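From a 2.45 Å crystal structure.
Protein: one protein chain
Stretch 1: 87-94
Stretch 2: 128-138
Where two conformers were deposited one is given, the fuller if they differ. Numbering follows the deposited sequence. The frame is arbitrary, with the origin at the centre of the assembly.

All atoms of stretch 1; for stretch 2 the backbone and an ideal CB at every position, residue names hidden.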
# COMPACT_ATOMS: atom_id res chain seq x y z
N ALA A 87 3.95 38.83 3.93
CA ALA A 87 3.98 37.60 4.69
C ALA A 87 5.20 37.55 5.60
O ALA A 87 6.25 38.09 5.25
CB ALA A 87 3.97 36.39 3.77
N THR A 88 5.04 36.91 6.75
CA THR A 88 6.20 36.53 7.55
C THR A 88 6.76 35.21 7.01
O THR A 88 6.01 34.37 6.52
CB THR A 88 5.85 36.41 9.02
OG1 THR A 88 4.98 35.29 9.22
CG2 THR A 88 5.16 37.69 9.49
N PRO A 89 8.08 35.04 7.09
CA PRO A 89 8.71 33.95 6.33
C PRO A 89 8.88 32.64 7.08
O PRO A 89 9.62 31.78 6.59
CB PRO A 89 10.08 34.55 5.99
CG PRO A 89 10.40 35.39 7.18
CD PRO A 89 9.08 35.96 7.66
N SER A 90 8.23 32.47 8.24
CA SER A 90 8.45 31.28 9.06
C SER A 90 8.11 29.96 8.35
O SER A 90 8.54 28.90 8.78
CB SER A 90 7.63 31.37 10.35
OG SER A 90 6.25 31.46 10.07
N GLY A 91 7.36 30.04 7.25
CA GLY A 91 7.04 28.87 6.44
C GLY A 91 8.21 28.02 5.97
O GLY A 91 8.05 26.83 5.74
N ALA A 92 9.39 28.62 5.83
CA ALA A 92 10.58 27.85 5.46
C ALA A 92 11.88 28.49 5.96
O ALA A 92 12.31 29.53 5.44
CB ALA A 92 10.64 27.65 3.94
N ARG A 93 12.52 27.85 6.93
CA ARG A 93 13.75 28.39 7.52
C ARG A 93 14.93 28.15 6.58
O ARG A 93 14.98 27.14 5.87
CB ARG A 93 13.98 27.76 8.91
CG ARG A 93 14.86 26.48 8.97
CD ARG A 93 14.11 25.18 8.71
NE ARG A 93 13.78 24.97 7.30
CZ ARG A 93 13.24 23.86 6.80
NH1 ARG A 93 12.96 22.83 7.60
NH2 ARG A 93 12.96 23.77 5.51
N PRO A 94 15.90 29.08 6.55
CA PRO A 94 17.10 28.89 5.73
C PRO A 94 17.95 27.69 6.17
O PRO A 94 17.85 27.27 7.33
CB PRO A 94 17.87 30.20 5.93
CG PRO A 94 16.80 31.20 6.34
CD PRO A 94 15.84 30.42 7.16
N UNK A 128 14.33 28.87 20.16
CA UNK A 128 15.17 29.51 19.18
C UNK A 128 14.35 29.92 17.95
O UNK A 128 14.47 31.05 17.47
CB UNK A 128 16.32 28.58 18.78
N UNK A 129 13.50 29.03 17.46
CA UNK A 129 12.75 29.34 16.26
C UNK A 129 11.69 30.40 16.55
O UNK A 129 11.44 31.29 15.72
CB UNK A 129 12.10 28.07 15.69
N UNK A 130 11.09 30.33 17.73
CA UNK A 130 10.14 31.35 18.17
C UNK A 130 10.79 32.73 18.21
O UNK A 130 10.23 33.72 17.71
CB UNK A 130 9.58 30.99 19.55
N UNK A 131 12.00 32.79 18.76
CA UNK A 131 12.75 34.04 18.83
C UNK A 131 13.22 34.58 17.47
O UNK A 131 13.10 35.77 17.20
CB UNK A 131 13.97 33.84 19.74
N UNK A 132 13.75 33.71 16.61
CA UNK A 132 14.24 34.17 15.32
C UNK A 132 13.08 34.62 14.42
O UNK A 132 13.19 35.67 13.73
CB UNK A 132 15.05 33.06 14.64
N UNK A 133 11.97 33.88 14.43
CA UNK A 133 10.83 34.28 13.62
C UNK A 133 10.22 35.56 14.18
O UNK A 133 9.90 36.48 13.43
CB UNK A 133 9.79 33.16 13.57
N UNK A 134 10.07 35.64 15.50
CA UNK A 134 9.55 36.89 16.04
C UNK A 134 10.45 38.07 15.69
O UNK A 134 9.96 39.15 15.38
CB UNK A 134 9.39 36.78 17.56
N UNK A 135 11.76 37.87 15.70
CA UNK A 135 12.68 38.97 15.44
C UNK A 135 12.63 39.45 13.99
O UNK A 135 12.57 40.66 13.71
CB UNK A 135 14.11 38.54 15.79
N UNK A 136 12.68 38.51 13.04
CA UNK A 136 12.58 38.95 11.67
C UNK A 136 11.19 39.57 11.39
O UNK A 136 11.05 40.53 10.62
CB UNK A 136 12.85 37.78 10.73
N UNK A 137 10.15 39.05 12.05
CA UNK A 137 8.85 39.70 11.93
C UNK A 137 8.95 41.14 12.39
O UNK A 137 8.43 42.05 11.74
CB UNK A 137 7.79 38.95 12.74
N UNK A 138 9.67 41.35 13.49
CA UNK A 138 9.86 42.70 13.99
C UNK A 138 10.61 43.60 13.00
O UNK A 138 10.21 44.73 12.79
CB UNK A 138 10.61 42.65 15.32

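All eleven positions of stretch 2 have helical backbone angles, so side chains meet the loop 88-93 about once per turn, and the rule to read is which positions look at it.

Position 128 is out of reach of stretch 1, which sets no demand; it is Val128.

Position 129 directs its CA-to-CB bond toward the loop, yet nothing of stretch 1 lies within 5.5 Å of the ideal CB. Only a long side chain can cross that gap, and across it waits the carbonyl O of Ser90, an acceptor. Arginine or tyrosine could reach it, and lysine only when nearly fully extended. The deposited residue is Tyr129, with chi1 in the t well; its OH donates a hydrogen bond to Ser90 O at 2.8 Å. That oxygen sits at the ring edge, near the ring plane, where a phenol hydroxyl can address it. The same OH lies 3.6 Å from Arg93 CB, so the tip of the ring packs while it bonds; the end of Arg93 leads away from the helix.

Positions 130, 131 and 132 are out of the loop's reach and leave the choice open; they hold Arg130, Glu131 and Lys132.

Position 133 is closer: its ideal CB is 4.3 Å from Ser90 CB, and the two CA atoms are 6.0 Å apart. A small or modest side chain suits it: alanine, serine, threonine or valine. Thr133 fills it, with CG2 3.7 Å from Ser90 CB. At chi1 p, Thr133 OG1 is turned back to its own helix, 2.8 Å from Tyr129 O and 3.1 Å from Arg130 O, so the methyl is what meets the loop.

Positions 134 and 135 are again out of reach, and Gln134 and His135 occupy them.

Position 136 points toward the loop, its ideal CB 4.9 Å from Pro89 CG. An apolar ring invites an apolar partner such as leucine, isoleucine, valine or methionine. Ile136 answers with CG2 at 4.1 Å from Pro89 CG, a light apolar contact.

Position 137 points sideways, but its ideal CB is 4.4 Å from Thr88 CG2, while Pro89 CD lies farther off, at 6.0 Å from that CB, within range of a side chain that bends in. Medium side chains, polar or apolar, could do so. Asn137, chi1 m, brings its end nearer: OD1 lies 3.2 Å from Thr88 CB and 3.8 Å from Pro89 CD. These are packing contacts, and the amide ND2 finds its hydrogen bond elsewhere in the structure.

Position 138 leaves the loop behind; it is Arg138.

Stretch 2, residues 128-138: VYREKTQHINR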
# COMPACT_ATOMS: atom_id res chain seq x y z
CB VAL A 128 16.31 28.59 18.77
CG1 VAL A 128 16.93 29.03 17.44
CG2 VAL A 128 17.35 28.53 19.87
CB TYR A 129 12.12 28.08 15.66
CG TYR A 129 11.79 28.30 14.22
CD1 TYR A 129 12.79 28.69 13.32
CD2 TYR A 129 10.49 28.17 13.75
CE1 TYR A 129 12.50 28.92 11.99
CE2 TYR A 129 10.20 28.39 12.41
CZ TYR A 129 11.20 28.77 11.54
OH TYR A 129 10.91 28.99 10.21
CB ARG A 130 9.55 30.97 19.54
CG ARG A 130 8.46 29.93 19.43
CD ARG A 130 8.05 29.34 20.77
NE ARG A 130 7.01 28.33 20.58
CZ ARG A 130 5.72 28.52 20.83
NH1 ARG A 130 5.30 29.69 21.29
NH2 ARG A 130 4.85 27.54 20.62
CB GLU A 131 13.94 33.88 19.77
CG GLU A 131 13.52 33.84 21.24
CD GLU A 131 14.66 33.48 22.20
OE1 GLU A 131 15.84 33.57 21.79
OE2 GLU A 131 14.35 33.10 23.35
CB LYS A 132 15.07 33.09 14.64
CG LYS A 132 16.37 32.76 15.38
CD LYS A 132 17.60 33.10 14.55
CE LYS A 132 18.89 32.94 15.36
NZ LYS A 132 19.07 33.98 16.43
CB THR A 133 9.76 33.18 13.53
OG1 THR A 133 9.29 32.85 14.84
CG2 THR A 133 10.32 31.93 12.85
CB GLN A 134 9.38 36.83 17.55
CG GLN A 134 8.54 37.99 18.06
CD GLN A 134 8.52 38.13 19.56
OE1 GLN A 134 9.33 38.85 20.14
NE2 GLN A 134 7.57 37.46 20.20
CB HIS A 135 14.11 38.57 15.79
CG HIS A 135 15.10 39.67 15.55
ND1 HIS A 135 15.02 40.89 16.18
CD2 HIS A 135 16.16 39.74 14.72
CE1 HIS A 135 16.01 41.66 15.76
NE2 HIS A 135 16.72 40.99 14.87
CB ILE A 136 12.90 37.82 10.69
CG1 ILE A 136 13.09 38.38 9.29
CG2 ILE A 136 11.84 36.73 10.73
CD1 ILE A 136 13.82 37.44 8.38
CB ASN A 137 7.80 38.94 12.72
CG ASN A 137 7.47 37.61 12.11
OD1 ASN A 137 8.13 37.18 11.16
ND2 ASN A 137 6.47 36.94 12.64
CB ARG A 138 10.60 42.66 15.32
CG ARG A 138 10.84 44.03 15.91
CD ARG A 138 11.38 43.90 17.31
NE ARG A 138 10.42 43.24 18.19
CZ ARG A 138 9.41 43.88 18.78
NH1 ARG A 138 9.23 45.18 18.57
NH2 ARG A 138 8.58 43.21 19.57
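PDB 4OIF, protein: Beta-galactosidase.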